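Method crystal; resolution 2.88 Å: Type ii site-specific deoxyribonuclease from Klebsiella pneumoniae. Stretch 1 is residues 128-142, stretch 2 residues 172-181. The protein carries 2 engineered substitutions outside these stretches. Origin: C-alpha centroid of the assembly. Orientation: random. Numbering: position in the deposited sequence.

Stretch 1, residues 128-142: GSRKTPGTFFEIFMA
Stretch 2 172-181: DPSSVSTDIV

The most unusual feature is a fork: Arg130 grips one hydroxyl with two nitrogens. NE and NH2 of Arg130 donate to OG of Ser174 at 3.2 and 2.9 Å, and the oxygen lies at the guanidinium edge, near its plane. Arg130 has left-handed backbone angles (66/-6), with chi1 and chi2 both t; Ser174 is m.

Ser174 sits in a type I turn, Asp172 to Ser175. Asp172 OD1 accepts from Ser174 N at 3.1 Å.

Lys131 (p, t, t, m) lies over this turn. Its NZ makes a weak hydrogen bond to Pro173 O at 3.0 Å, while its CD packs on Val176 CG1 at 3.5 Å. A long aliphatic chain with a charged end suits both contacts.

Helix 132-142 follows. Lys131 O accepts from Thr135 N at 3.0 Å and from Thr135 OG1 at 2.9 Å. The helix runs nearly parallel to the strand that includes residues 179 to 181; their axes are 18° apart in direction. In register, Lys131 CA lies 5.6 Å from Ser174 CA, Glu138 CA 6.3 Å from Thr178 CA, and Ala142 CA 7.3 Å from Ile180 CA.

Beyond the turn, alternate side chains of Val176 (p), Thr178 (p) and Ile180 (m, t) point toward stretch 1. Glu138 (t, t) extends across, its OE1 3.5 Å from Thr178 CG2. Buried Ile180 places CD1 3.7 Å from CB of small Ala142. The contact buries 510 Å².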

# COMPACT_ATOMS: atom_id res chain seq x y z
N GLY A 128 8.33 20.77 -4.06
CA GLY A 128 7.55 20.02 -5.04
C GLY A 128 6.61 19.01 -4.41
O GLY A 128 6.57 18.87 -3.18
N SER A 129 5.88 18.30 -5.26
CA SER A 129 4.86 17.35 -4.81
C SER A 129 5.36 16.22 -3.91
O SER A 129 4.54 15.45 -3.39
CB SER A 129 4.13 16.76 -6.02
OG SER A 129 3.15 17.66 -6.53
N ARG A 130 6.69 16.11 -3.74
CA ARG A 130 7.29 15.00 -2.98
C ARG A 130 7.08 13.65 -3.68
O ARG A 130 7.65 12.63 -3.30
CB ARG A 130 6.53 14.83 -1.66
CG ARG A 130 7.08 13.93 -0.55
CD ARG A 130 6.26 14.16 0.76
NE ARG A 130 4.87 14.56 0.50
CZ ARG A 130 4.40 15.81 0.52
NH1 ARG A 130 5.21 16.83 0.80
NH2 ARG A 130 3.12 16.06 0.25
N LYS A 131 6.30 13.70 -4.75
CA LYS A 131 6.14 12.57 -5.66
C LYS A 131 6.72 12.93 -7.04
O LYS A 131 6.68 12.13 -7.97
CB LYS A 131 4.67 12.19 -5.80
CG LYS A 131 3.79 13.30 -6.35
CD LYS A 131 2.34 12.85 -6.46
CE LYS A 131 1.46 13.95 -7.02
NZ LYS A 131 1.48 15.17 -6.17
N THR A 132 7.27 14.14 -7.15
CA THR A 132 7.86 14.63 -8.40
C THR A 132 9.06 13.83 -8.96
O THR A 132 9.18 13.71 -10.17
CB THR A 132 8.23 16.12 -8.30
OG1 THR A 132 7.26 16.79 -7.47
CG2 THR A 132 8.25 16.77 -9.68
N PRO A 133 9.96 13.30 -8.09
CA PRO A 133 10.99 12.41 -8.62
C PRO A 133 10.41 11.16 -9.28
O PRO A 133 10.89 10.73 -10.33
CB PRO A 133 11.82 12.03 -7.38
CG PRO A 133 11.58 13.13 -6.43
CD PRO A 133 10.14 13.51 -6.64
N GLY A 134 9.37 10.59 -8.67
CA GLY A 134 8.65 9.50 -9.30
C GLY A 134 8.10 9.95 -10.64
O GLY A 134 8.19 9.22 -11.63
N THR A 135 7.56 11.17 -10.67
CA THR A 135 6.99 11.72 -11.89
C THR A 135 8.07 11.89 -12.96
O THR A 135 7.84 11.58 -14.14
CB THR A 135 6.28 13.07 -11.67
OG1 THR A 135 5.54 13.04 -10.44
CG2 THR A 135 5.31 13.34 -12.81
N PHE A 136 9.24 12.38 -12.55
CA PHE A 136 10.31 12.54 -13.51
C PHE A 136 10.80 11.19 -14.04
O PHE A 136 11.00 11.04 -15.25
CB PHE A 136 11.45 13.41 -12.96
CG PHE A 136 12.55 13.62 -13.95
CD1 PHE A 136 12.42 14.57 -14.95
CD2 PHE A 136 13.69 12.82 -13.92
CE1 PHE A 136 13.42 14.74 -15.90
CE2 PHE A 136 14.69 12.98 -14.85
CZ PHE A 136 14.55 13.95 -15.84
N PHE A 137 10.95 10.20 -13.16
CA PHE A 137 11.30 8.85 -13.57
C PHE A 137 10.42 8.35 -14.73
O PHE A 137 10.95 7.92 -15.74
CB PHE A 137 11.28 7.89 -12.37
CG PHE A 137 11.81 6.49 -12.67
CD1 PHE A 137 12.67 6.24 -13.73
CD2 PHE A 137 11.45 5.42 -11.85
CE1 PHE A 137 13.14 4.96 -13.99
CE2 PHE A 137 11.92 4.13 -12.09
CZ PHE A 137 12.78 3.90 -13.17
N GLU A 138 9.10 8.43 -14.59
CA GLU A 138 8.22 8.04 -15.69
C GLU A 138 8.48 8.83 -16.98
O GLU A 138 8.67 8.25 -18.05
CB GLU A 138 6.75 8.19 -15.29
CG GLU A 138 5.81 8.03 -16.47
CD GLU A 138 4.35 8.17 -16.11
OE1 GLU A 138 4.01 9.08 -15.34
OE2 GLU A 138 3.55 7.36 -16.63
N ILE A 139 8.48 10.16 -16.86
CA ILE A 139 8.69 11.09 -17.97
C ILE A 139 9.99 10.79 -18.74
O ILE A 139 10.01 10.76 -19.98
CB ILE A 139 8.76 12.53 -17.43
CG1 ILE A 139 7.36 13.06 -17.13
CG2 ILE A 139 9.47 13.48 -18.40
CD1 ILE A 139 7.43 14.39 -16.43
N PHE A 140 11.06 10.60 -17.97
CA PHE A 140 12.36 10.30 -18.51
C PHE A 140 12.35 9.00 -19.29
O PHE A 140 12.82 8.96 -20.42
CB PHE A 140 13.37 10.18 -17.38
CG PHE A 140 14.74 9.80 -17.84
CD1 PHE A 140 15.53 10.71 -18.55
CD2 PHE A 140 15.25 8.53 -17.57
CE1 PHE A 140 16.79 10.36 -18.97
CE2 PHE A 140 16.52 8.18 -17.99
CZ PHE A 140 17.29 9.10 -18.69
N MSE A 141 11.83 7.95 -18.67
CA MSE A 141 11.80 6.64 -19.29
C MSE A 141 10.93 6.68 -20.53
O MSE A 141 11.28 6.08 -21.54
CB MSE A 141 11.31 5.59 -18.32
CG MSE A 141 12.33 5.22 -17.27
SE MSE A 141 14.16 4.96 -17.97
CE MSE A 141 13.79 3.48 -19.21
N ALA A 142 9.83 7.40 -20.45
CA ALA A 142 8.94 7.56 -21.57
C ALA A 142 9.70 8.28 -22.67
O ALA A 142 9.52 7.97 -23.85
CB ALA A 142 7.72 8.35 -21.16
N ASP A 172 -4.13 8.86 -1.63
CA ASP A 172 -2.94 9.59 -1.21
C ASP A 172 -2.37 10.43 -2.36
O ASP A 172 -1.70 9.89 -3.26
CB ASP A 172 -1.90 8.62 -0.63
CG ASP A 172 -0.97 9.30 0.38
OD1 ASP A 172 -0.12 10.11 -0.04
OD2 ASP A 172 -1.09 9.01 1.59
N PRO A 173 -2.63 11.75 -2.34
CA PRO A 173 -2.05 12.73 -3.29
C PRO A 173 -0.52 12.70 -3.40
O PRO A 173 0.02 13.22 -4.37
CB PRO A 173 -2.52 14.09 -2.73
CG PRO A 173 -3.77 13.78 -1.97
CD PRO A 173 -3.56 12.40 -1.38
N SER A 174 0.17 12.11 -2.42
CA SER A 174 1.64 12.00 -2.42
C SER A 174 2.16 10.69 -3.02
O SER A 174 3.31 10.59 -3.43
CB SER A 174 2.21 12.19 -1.01
OG SER A 174 2.07 13.53 -0.56
N SER A 175 1.30 9.67 -3.04
CA SER A 175 1.63 8.38 -3.66
C SER A 175 0.73 8.13 -4.89
O SER A 175 -0.42 7.68 -4.76
CB SER A 175 1.53 7.24 -2.63
OG SER A 175 2.19 6.07 -3.09
N VAL A 176 1.26 8.44 -6.07
CA VAL A 176 0.51 8.36 -7.33
C VAL A 176 1.11 7.35 -8.32
O VAL A 176 2.34 7.22 -8.44
CB VAL A 176 0.39 9.75 -8.01
CG1 VAL A 176 1.76 10.20 -8.60
CG2 VAL A 176 -0.73 9.75 -9.08
N SER A 177 0.24 6.65 -9.03
CA SER A 177 0.66 5.57 -9.90
C SER A 177 1.17 6.04 -11.27
O SER A 177 0.47 6.73 -12.03
CB SER A 177 -0.46 4.54 -10.03
OG SER A 177 0.02 3.37 -10.67
N THR A 178 2.41 5.66 -11.58
CA THR A 178 3.04 5.97 -12.86
C THR A 178 3.35 4.67 -13.59
O THR A 178 4.32 3.98 -13.25
CB THR A 178 4.36 6.79 -12.67
OG1 THR A 178 5.31 6.03 -11.91
CG2 THR A 178 4.09 8.12 -11.96
N ASP A 179 2.49 4.32 -14.55
CA ASP A 179 2.66 3.12 -15.36
C ASP A 179 2.71 3.52 -16.81
O ASP A 179 1.94 4.37 -17.21
CB ASP A 179 1.47 2.17 -15.17
CG ASP A 179 1.46 1.50 -13.80
OD1 ASP A 179 2.42 1.66 -13.02
OD2 ASP A 179 0.47 0.79 -13.52
N ILE A 180 3.60 2.91 -17.60
CA ILE A 180 3.68 3.19 -19.04
C ILE A 180 3.15 2.01 -19.84
O ILE A 180 3.54 0.88 -19.62
CB ILE A 180 5.12 3.54 -19.52
CG1 ILE A 180 5.52 4.94 -19.05
CG2 ILE A 180 5.21 3.47 -21.05
CD1 ILE A 180 6.98 5.28 -19.22
N VAL A 181 2.24 2.29 -20.77
CA VAL A 181 1.72 1.27 -21.66
C VAL A 181 2.26 1.51 -23.06
O VAL A 181 2.08 2.58 -23.63
CB VAL A 181 0.16 1.25 -21.67
CG1 VAL A 181 -0.37 0.08 -22.50
CG2 VAL A 181 -0.39 1.17 -20.26